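Local coordinates for thioredoxin family protein (PDB 2YP6) that is a surface-exposed thioredoxin-fold lipoprotein that probably exchanges thiols and disulfides in resistance of the pneumococcus to extracellular oxidative stress, at residues M92-K97 with F102-V107. Numbering follows the deposited sequence.
Sequences MELAAK and FEILTV
Leu94 and Ala95, in the C-terminal part of helix 88-96, pack against Phe102 and Ile104 of the strand that follows. The helix and strand segments run roughly antiparallel, at 148° between their N-to-C directions and 9.4 Å apart at the axes. Ala95 and Ile104 form the nearest backbone pair, CA to CA 7.0 Å.

The join is apolar, made by side chains and by helix backbone atoms next to Ile104 CD1. Ile104 points its CB toward the helix, and CD1, at the end of an extended chain (chi2 156°), makes the contact: it lies 3.6 Å from Ala95 CA and 3.8 Å from Ala95 CB, touching the helix backbone as much as the small methyl. Leu94, with CG anti to its backbone N (chi1 -164°), sets its branch point and both methyls against the far end of the Phe102 ring. Leu94 CD2 is 3.7 Å from Phe102 CE2, and Leu94 CG, 3.8 Å from Phe102 CZ, lies in the ring plane, so the leucine meets the ring's edge. The two side chains cross at about a right angle. Leu94 CG also flanks Ile104 CD1 at 4.2 Å.

Phe181 of helix 174-182 stacks on the Phe102 ring, and Leu94 touches that helix and Tyr73 of the neighbouring strand. The contact thus packs helix 88-96, which follows helix 82-86 carrying Cys84 of the Cys81-Cys84 disulfide, onto a central strand, a helix-on-sheet layer of the thioredoxin fold.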
loop_
_atom_site.group_PDB
_atom_site.type_symbol
_atom_site.label_atom_id
_atom_site.label_comp_id
_atom_site.label_asym_id
_atom_site.label_seq_id
_atom_site.Cartn_x
_atom_site.Cartn_y
_atom_site.Cartn_z
ATOM N N MET A 92 -9.648 0.721 5.592
ATOM C CA MET A 92 -10.936 0.138 5.181
ATOM C C MET A 92 -12.037 1.171 5.029
ATOM O O MET A 92 -12.827 1.078 4.077
ATOM C CB MET A 92 -11.367 -0.995 6.105
ATOM C CG MET A 92 -10.385 -2.155 6.065
ATOM S SD MET A 92 -10.702 -3.377 7.337
ATOM C CE MET A 92 -12.410 -3.755 7.042
ATOM N N GLU A 93 -12.117 2.146 5.946
ATOM C CA GLU A 93 -13.040 3.273 5.756
ATOM C C GLU A 93 -12.854 3.945 4.401
ATOM O O GLU A 93 -13.828 4.282 3.692
ATOM C CB GLU A 93 -12.841 4.363 6.817
ATOM C CG GLU A 93 -13.455 4.077 8.158
ATOM C CD GLU A 93 -13.131 5.138 9.194
ATOM O OE1 GLU A 93 -11.981 5.624 9.272
ATOM O OE2 GLU A 93 -14.033 5.479 9.956
ATOM N N LEU A 94 -11.599 4.206 4.073
ATOM C CA LEU A 94 -11.278 4.868 2.823
ATOM C C LEU A 94 -11.681 3.997 1.647
ATOM O O LEU A 94 -12.276 4.494 0.677
ATOM C CB LEU A 94 -9.791 5.204 2.775
ATOM C CG LEU A 94 -9.345 6.214 1.725
ATOM C CD1 LEU A 94 -10.049 7.540 1.945
ATOM C CD2 LEU A 94 -7.863 6.379 1.794
ATOM N N ALA A 95 -11.398 2.702 1.728
ATOM C CA ALA A 95 -11.717 1.800 0.622
ATOM C C ALA A 95 -13.219 1.722 0.366
ATOM O O ALA A 95 -13.654 1.530 -0.769
ATOM C CB ALA A 95 -11.146 0.432 0.860
ATOM N N ALA A 96 -14.010 1.943 1.409
ATOM C CA ALA A 96 -15.454 1.840 1.318
ATOM C C ALA A 96 -16.095 3.058 0.658
ATOM O O ALA A 96 -17.262 3.010 0.294
ATOM C CB ALA A 96 -16.052 1.645 2.716
ATOM N N LYS A 97 -15.356 4.158 0.542
ATOM C CA LYS A 97 -15.907 5.380 -0.042
ATOM C C LYS A 97 -16.081 5.176 -1.549
ATOM O O LYS A 97 -15.182 4.665 -2.214
ATOM C CB LYS A 97 -14.985 6.583 0.184
ATOM C CG LYS A 97 -14.642 6.894 1.633
ATOM C CD LYS A 97 -15.137 8.238 2.073
ATOM C CE LYS A 97 -14.781 8.499 3.524
ATOM N NZ LYS A 97 -13.536 9.298 3.649
ATOM N N PHE A 102 -8.698 7.335 -6.877
ATOM C CA PHE A 102 -7.512 6.581 -6.532
ATOM C C PHE A 102 -7.822 5.131 -6.139
ATOM O O PHE A 102 -8.908 4.824 -5.683
ATOM C CB PHE A 102 -6.723 7.260 -5.402
ATOM C CG PHE A 102 -7.470 7.398 -4.103
ATOM C CD1 PHE A 102 -8.291 8.492 -3.872
ATOM C CD2 PHE A 102 -7.305 6.464 -3.087
ATOM C CE1 PHE A 102 -8.956 8.641 -2.663
ATOM C CE2 PHE A 102 -7.972 6.613 -1.875
ATOM C CZ PHE A 102 -8.801 7.716 -1.679
ATOM N N GLU A 103 -6.842 4.276 -6.346
ATOM C CA GLU A 103 -6.877 2.880 -5.950
ATOM C C GLU A 103 -5.988 2.720 -4.737
ATOM O O GLU A 103 -4.924 3.349 -4.650
ATOM C CB GLU A 103 -6.337 2.019 -7.087
ATOM C CG GLU A 103 -5.863 0.612 -6.689
ATOM C CD GLU A 103 -6.992 -0.438 -6.627
ATOM O OE1 GLU A 103 -8.078 -0.178 -7.214
ATOM O OE2 GLU A 103 -6.774 -1.514 -5.980
ATOM N N ILE A 104 -6.399 1.850 -3.828
ATOM C CA ILE A 104 -5.591 1.486 -2.676
ATOM C C ILE A 104 -4.883 0.138 -2.883
ATOM O O ILE A 104 -5.524 -0.870 -3.241
ATOM C CB ILE A 104 -6.462 1.398 -1.398
ATOM C CG1 ILE A 104 -7.095 2.754 -1.113
ATOM C CG2 ILE A 104 -5.645 0.893 -0.255
ATOM C CD1 ILE A 104 -8.366 2.690 -0.284
ATOM N N LEU A 105 -3.572 0.131 -2.638
ATOM C CA LEU A 105 -2.753 -1.081 -2.683
ATOM C C LEU A 105 -1.856 -1.068 -1.470
ATOM O O LEU A 105 -1.295 -0.021 -1.112
ATOM C CB LEU A 105 -1.838 -1.136 -3.909
ATOM C CG LEU A 105 -2.479 -1.194 -5.287
ATOM C CD1 LEU A 105 -1.399 -1.157 -6.368
ATOM C CD2 LEU A 105 -3.345 -2.417 -5.423
ATOM N N THR A 106 -1.728 -2.217 -0.819
ATOM C CA THR A 106 -0.794 -2.323 0.292
ATOM C C THR A 106 0.165 -3.454 -0.002
ATOM O O THR A 106 -0.186 -4.364 -0.737
ATOM C CB THR A 106 -1.480 -2.507 1.656
ATOM O OG1 THR A 106 -1.844 -3.884 1.847
ATOM C CG2 THR A 106 -2.708 -1.597 1.772
ATOM N N VAL A 107 1.361 -3.368 0.582
ATOM C CA VAL A 107 2.441 -4.309 0.351
ATOM C C VAL A 107 3.046 -4.781 1.678
ATOM O O VAL A 107 3.377 -3.962 2.551
ATOM C CB VAL A 107 3.563 -3.671 -0.502
ATOM C CG1 VAL A 107 4.601 -4.746 -0.918
ATOM C CG2 VAL A 107 2.991 -2.932 -1.731
#